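Local coordinates for phosphoribosylformylglycinamidine synthase 2 (Thermus thermophilus, PDB 3VIU), which binds adenosine-5'-diphosphate and magnesium within a fold built from two AIR synthase related (PurM-like) halves, at residues 646-651 and 698-703; 477-482 and 605-610. One frame throughout, in Å; residues are numbered along the deposited sequence.

Overall arrangement
Both contacts belong to the second PurM-like half of the chain, yet their centres are 32 Å apart and their nearest atoms about 19 Å. Contact 2 is buried, about 20 Å from the centre of the chain, and joins strand 479-488 to helix 596-611; contact 1 sits at the surface, 38 Å from that centre, at one margin of the sheet that includes strands 618-620 and 694-699. Contact 2 is the one related to the ligands: residue G477 lies about 13 Å from the magnesium ion itself, whose ligands N472 and D620 lie on helix 458-475 and strand 618-620, and strand 479-488 runs on to D485 and L487 of the adenosine-5'-diphosphate pocket.

Contact 1: residues 646-651 and 698-703; sequences REEGLE and LTPGGV
E648 and P700 supply most of the surface buried here, with R646 and T699 next, and no hydrogen bond crosses between 646-651 and 698-703. The backbones run nearest at R646 and T699, whose CA atoms are 5.8 Å apart. R646 takes part through its backbone: its side chain sets off away from the hairpin, while its carbonyl O sits against the proline ring, 3.0 Å from P700 CG and 3.6 Å from P700 CD. The first of these is a tight carbon-oxygen contact, with ring carbon CG set against the carbonyl oxygen. Two residues on, E648 starts toward the hairpin and crosses T699 obliquely, its CG 3.5 Å from T699 CB. A chi1 of -121°, well off a staggered position, suggests some strain. The chain then bends at chi2, curling the carboxylate back over its own backbone, where OE1 receives G649 N at 2.7 Å from above the carboxylate plane, a nearly straight bond (160°). G649 is the N-cap of helix 650-653, so the curled acid ties down the N-H before that helix, and its charge may also interact favourably with the helix start. On the other side, T699 OG1 stands in the crowded position between N and the carbonyl carbon (chi1 64°). There it accepts G701 N at 3.2 Å, an ST turn, and donates to a lone pair of G702 O at 2.7 Å. G702 O is gripped twice, since T699 N also bonds to it. Backbone bonds of L698 to V643 and V645 align this strand with the one before R646. The type I turn T699-G702, closed by reciprocal backbone bonds between its end residues, is that of a two-residue beta-hairpin, joining strands 694-699 and 702-707 at the margin of a PurM-like C-terminal domain sheet.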
loop_
_atom_site.group_PDB
_atom_site.type_symbol
_atom_site.label_atom_id
_atom_site.label_comp_id
_atom_site.label_asym_id
_atom_site.label_seq_id
_atom_site.Cartn_x
_atom_site.Cartn_y
_atom_site.Cartn_z
ATOM N N ARG A 646 -19.454 29.516 10.720
ATOM C CA ARG A 646 -20.579 29.829 11.596
ATOM C C ARG A 646 -20.583 29.234 12.986
ATOM O O ARG A 646 -21.281 29.725 13.874
ATOM C CB ARG A 646 -21.883 29.481 10.894
ATOM C CG ARG A 646 -22.157 30.421 9.762
ATOM C CD ARG A 646 -23.482 30.157 9.117
ATOM N NE ARG A 646 -23.690 31.087 8.015
ATOM C CZ ARG A 646 -24.632 30.950 7.093
ATOM N NH1 ARG A 646 -25.466 29.914 7.138
ATOM N NH2 ARG A 646 -24.724 31.841 6.119
ATOM N N GLU A 647 -19.815 28.178 13.189
ATOM C CA GLU A 647 -19.771 27.574 14.504
ATOM C C GLU A 647 -18.388 27.738 15.082
ATOM O O GLU A 647 -17.393 27.492 14.407
ATOM C CB GLU A 647 -20.103 26.095 14.412
ATOM C CG GLU A 647 -21.450 25.811 13.809
ATOM C CD GLU A 647 -21.614 24.351 13.477
ATOM O OE1 GLU A 647 -20.938 23.880 12.537
ATOM O OE2 GLU A 647 -22.410 23.674 14.162
ATOM N N GLU A 648 -18.320 28.187 16.324
ATOM C CA GLU A 648 -17.030 28.322 16.973
ATOM C C GLU A 648 -16.908 27.060 17.812
ATOM O O GLU A 648 -17.858 26.280 17.914
ATOM C CB GLU A 648 -16.987 29.576 17.848
ATOM C CG GLU A 648 -15.891 30.552 17.448
ATOM C CD GLU A 648 -14.516 30.161 17.971
ATOM O OE1 GLU A 648 -14.146 28.972 17.852
ATOM O OE2 GLU A 648 -13.798 31.048 18.496
ATOM N N GLY A 649 -15.745 26.857 18.412
ATOM C CA GLY A 649 -15.544 25.666 19.206
ATOM C C GLY A 649 -14.614 24.749 18.447
ATOM O O GLY A 649 -14.582 24.749 17.217
ATOM N N LEU A 650 -13.853 23.960 19.187
ATOM C CA LEU A 650 -12.900 23.044 18.589
ATOM C C LEU A 650 -13.540 22.107 17.575
ATOM O O LEU A 650 -12.973 21.854 16.520
ATOM C CB LEU A 650 -12.202 22.235 19.687
ATOM C CG LEU A 650 -11.514 23.073 20.766
ATOM C CD1 LEU A 650 -10.870 22.157 21.785
ATOM C CD2 LEU A 650 -10.475 23.973 20.135
ATOM N N GLU A 651 -14.722 21.596 17.887
ATOM C CA GLU A 651 -15.388 20.680 16.975
ATOM C C GLU A 651 -15.520 21.233 15.556
ATOM O O GLU A 651 -15.345 20.512 14.588
ATOM C CB GLU A 651 -16.773 20.313 17.506
ATOM C CG GLU A 651 -16.759 19.534 18.805
ATOM C CD GLU A 651 -18.160 19.219 19.296
ATOM O OE1 GLU A 651 -18.960 20.172 19.422
ATOM O OE2 GLU A 651 -18.466 18.032 19.559
ATOM N N LEU A 698 -13.667 34.340 9.891
ATOM C CA LEU A 698 -14.647 35.043 10.698
ATOM C C LEU A 698 -15.489 34.006 11.428
ATOM O O LEU A 698 -15.971 33.045 10.826
ATOM C CB LEU A 698 -15.545 35.931 9.824
ATOM C CG LEU A 698 -16.691 36.656 10.547
ATOM C CD1 LEU A 698 -16.146 37.593 11.604
ATOM C CD2 LEU A 698 -17.517 37.429 9.548
ATOM N N THR A 699 -15.625 34.188 12.738
ATOM C CA THR A 699 -16.428 33.300 13.575
ATOM C C THR A 699 -17.419 34.213 14.288
ATOM O O THR A 699 -17.241 35.430 14.315
ATOM C CB THR A 699 -15.591 32.592 14.670
ATOM O OG1 THR A 699 -15.072 33.574 15.574
ATOM C CG2 THR A 699 -14.444 31.809 14.067
ATOM N N PRO A 700 -18.473 33.638 14.883
ATOM C CA PRO A 700 -19.452 34.473 15.586
ATOM C C PRO A 700 -18.800 35.269 16.725
ATOM O O PRO A 700 -19.380 36.231 17.229
ATOM C CB PRO A 700 -20.464 33.455 16.110
ATOM C CG PRO A 700 -20.364 32.323 15.132
ATOM C CD PRO A 700 -18.880 32.221 14.893
ATOM N N GLY A 701 -17.592 34.867 17.117
ATOM C CA GLY A 701 -16.909 35.550 18.201
ATOM C C GLY A 701 -15.743 36.437 17.807
ATOM O O GLY A 701 -14.952 36.839 18.657
ATOM N N GLY A 702 -15.626 36.743 16.522
ATOM C CA GLY A 702 -14.537 37.590 16.075
ATOM C C GLY A 702 -13.742 36.943 14.961
ATOM O O GLY A 702 -14.034 35.824 14.543
ATOM N N VAL A 703 -12.722 37.650 14.492
ATOM C CA VAL A 703 -11.873 37.178 13.410
ATOM C C VAL A 703 -10.577 36.531 13.881
ATOM O O VAL A 703 -9.839 37.091 14.687
ATOM C CB VAL A 703 -11.521 38.341 12.460
ATOM C CG1 VAL A 703 -10.460 37.908 11.463
ATOM C CG2 VAL A 703 -12.770 38.807 11.733
#

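Contact 2: residues 477-482 and 605-610; sequences GAKPLA and AIRDLI
G477 leaves helix 458-475 through a Schellman motif with positive phi (100°), and at this bend the chain comes closest to helix 596-611, its CA 5.0 Å from that of R607. From there 479-482 runs off as a strand, so only its first residues meet the helix. R607 has the largest share of the contact. Its side chain points at the bend, and CD lies 3.0 Å from A478 O, a tight contact; beyond it the chain bends at chi3 (-58°), laying the guanidinium beside the strand. One face of that group is covered by K479 CG and P480 CD; the proline carbon is 3.5 Å from R607 NH1, the two side chains meeting tip to tip. K479 crosses obliquely and extends away, leaving its NZ 5.4 Å from R607 NH2, a like-charge pair that is probably mildly unfavourable. One turn on, I610 CG2 rests 3.5 Å from G477 CA. R607 NH1 is hydrogen-bonded to S474 OG on helix 458-475, which helps to fix how the guanidinium is turned. S474 also touches P480 and I606. I606 and L609 pack on V661 and F663 of strand 661-665, while the K479-V546 backbone hydrogen bond places strand 479-488 beside strand 538-548.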
loop_
_atom_site.group_PDB
_atom_site.type_symbol
_atom_site.label_atom_id
_atom_site.label_comp_id
_atom_site.label_asym_id
_atom_site.label_seq_id
_atom_site.Cartn_x
_atom_site.Cartn_y
_atom_site.Cartn_z
ATOM N N GLY A 477 -9.870 14.296 -9.350
ATOM C CA GLY A 477 -10.677 14.106 -10.544
ATOM C C GLY A 477 -10.701 12.734 -11.176
ATOM O O GLY A 477 -11.209 12.567 -12.278
ATOM N N ALA A 478 -10.172 11.736 -10.491
ATOM C CA ALA A 478 -10.153 10.399 -11.064
ATOM C C ALA A 478 -11.165 9.453 -10.409
ATOM O O ALA A 478 -11.536 9.632 -9.249
ATOM C CB ALA A 478 -8.745 9.827 -10.959
ATOM N N LYS A 479 -11.608 8.449 -11.159
ATOM C CA LYS A 479 -12.557 7.480 -10.632
ATOM C C LYS A 479 -11.886 6.215 -10.104
ATOM O O LYS A 479 -11.163 5.529 -10.836
ATOM C CB LYS A 479 -13.585 7.076 -11.689
ATOM C CG LYS A 479 -14.572 6.026 -11.177
ATOM C CD LYS A 479 -15.682 5.763 -12.171
ATOM C CE LYS A 479 -16.634 4.687 -11.669
ATOM N NZ LYS A 479 -17.706 4.394 -12.678
ATOM N N PRO A 480 -12.140 5.883 -8.828
ATOM C CA PRO A 480 -11.586 4.704 -8.153
ATOM C C PRO A 480 -11.876 3.445 -8.960
ATOM O O PRO A 480 -13.033 3.131 -9.223
ATOM C CB PRO A 480 -12.328 4.697 -6.817
ATOM C CG PRO A 480 -12.653 6.129 -6.592
ATOM C CD PRO A 480 -13.092 6.581 -7.947
ATOM N N LEU A 481 -10.836 2.724 -9.352
ATOM C CA LEU A 481 -11.035 1.508 -10.132
ATOM C C LEU A 481 -10.973 0.250 -9.276
ATOM O O LEU A 481 -11.702 -0.699 -9.517
ATOM C CB LEU A 481 -9.993 1.421 -11.251
ATOM C CG LEU A 481 -10.047 2.563 -12.263
ATOM C CD1 LEU A 481 -8.903 2.414 -13.242
ATOM C CD2 LEU A 481 -11.385 2.553 -12.985
ATOM N N ALA A 482 -10.098 0.251 -8.277
ATOM C CA ALA A 482 -9.948 -0.891 -7.384
ATOM C C ALA A 482 -8.953 -0.535 -6.301
ATOM O O ALA A 482 -8.339 0.525 -6.345
ATOM C CB ALA A 482 -9.452 -2.110 -8.153
ATOM N N ALA A 605 -19.911 13.625 -6.630
ATOM C CA ALA A 605 -20.204 15.035 -6.818
ATOM C C ALA A 605 -18.916 15.781 -7.161
ATOM O O ALA A 605 -18.897 16.618 -8.068
ATOM C CB ALA A 605 -20.827 15.618 -5.566
ATOM N N ILE A 606 -17.830 15.471 -6.455
ATOM C CA ILE A 606 -16.578 16.164 -6.724
ATOM C C ILE A 606 -15.977 15.782 -8.077
ATOM O O ILE A 606 -15.404 16.630 -8.762
ATOM C CB ILE A 606 -15.535 15.958 -5.580
ATOM C CG1 ILE A 606 -14.376 16.935 -5.766
ATOM C CG2 ILE A 606 -14.993 14.533 -5.585
ATOM C CD1 ILE A 606 -14.810 18.359 -6.000
ATOM N N ARG A 607 -16.108 14.521 -8.474
ATOM C CA ARG A 607 -15.578 14.122 -9.773
ATOM C C ARG A 607 -16.374 14.814 -10.891
ATOM O O ARG A 607 -15.787 15.302 -11.857
ATOM C CB ARG A 607 -15.620 12.595 -9.956
ATOM C CG ARG A 607 -14.697 11.831 -9.003
ATOM C CD ARG A 607 -14.429 10.390 -9.473
ATOM N NE ARG A 607 -15.652 9.601 -9.628
ATOM C CZ ARG A 607 -16.220 8.881 -8.665
ATOM N NH1 ARG A 607 -15.682 8.832 -7.451
ATOM N NH2 ARG A 607 -17.339 8.216 -8.919
ATOM N N ASP A 608 -17.698 14.866 -10.754
ATOM C CA ASP A 608 -18.537 15.519 -11.758
ATOM C C ASP A 608 -18.138 16.973 -11.904
ATOM O O ASP A 608 -17.921 17.470 -13.012
ATOM C CB ASP A 608 -20.014 15.459 -11.374
ATOM C CG ASP A 608 -20.612 14.097 -11.598
ATOM O OD1 ASP A 608 -20.068 13.339 -12.435
ATOM O OD2 ASP A 608 -21.630 13.778 -10.949
ATOM N N LEU A 609 -18.059 17.640 -10.758
ATOM C CA LEU A 609 -17.687 19.038 -10.675
ATOM C C LEU A 609 -16.393 19.310 -11.445
ATOM O O LEU A 609 -16.288 20.293 -12.181
ATOM C CB LEU A 609 -17.524 19.409 -9.198
ATOM C CG LEU A 609 -18.317 20.563 -8.576
ATOM C CD1 LEU A 609 -19.690 20.709 -9.201
ATOM C CD2 LEU A 609 -18.424 20.313 -7.085
ATOM N N ILE A 610 -15.419 18.424 -11.292
ATOM C CA ILE A 610 -14.125 18.583 -11.951
ATOM C C ILE A 610 -14.149 18.212 -13.443
ATOM O O ILE A 610 -13.542 18.903 -14.266
ATOM C CB ILE A 610 -13.050 17.741 -11.222
ATOM C CG1 ILE A 610 -11.661 18.346 -11.415
ATOM C CG2 ILE A 610 -13.053 16.318 -11.749
ATOM C CD1 ILE A 610 -11.088 18.171 -12.800
#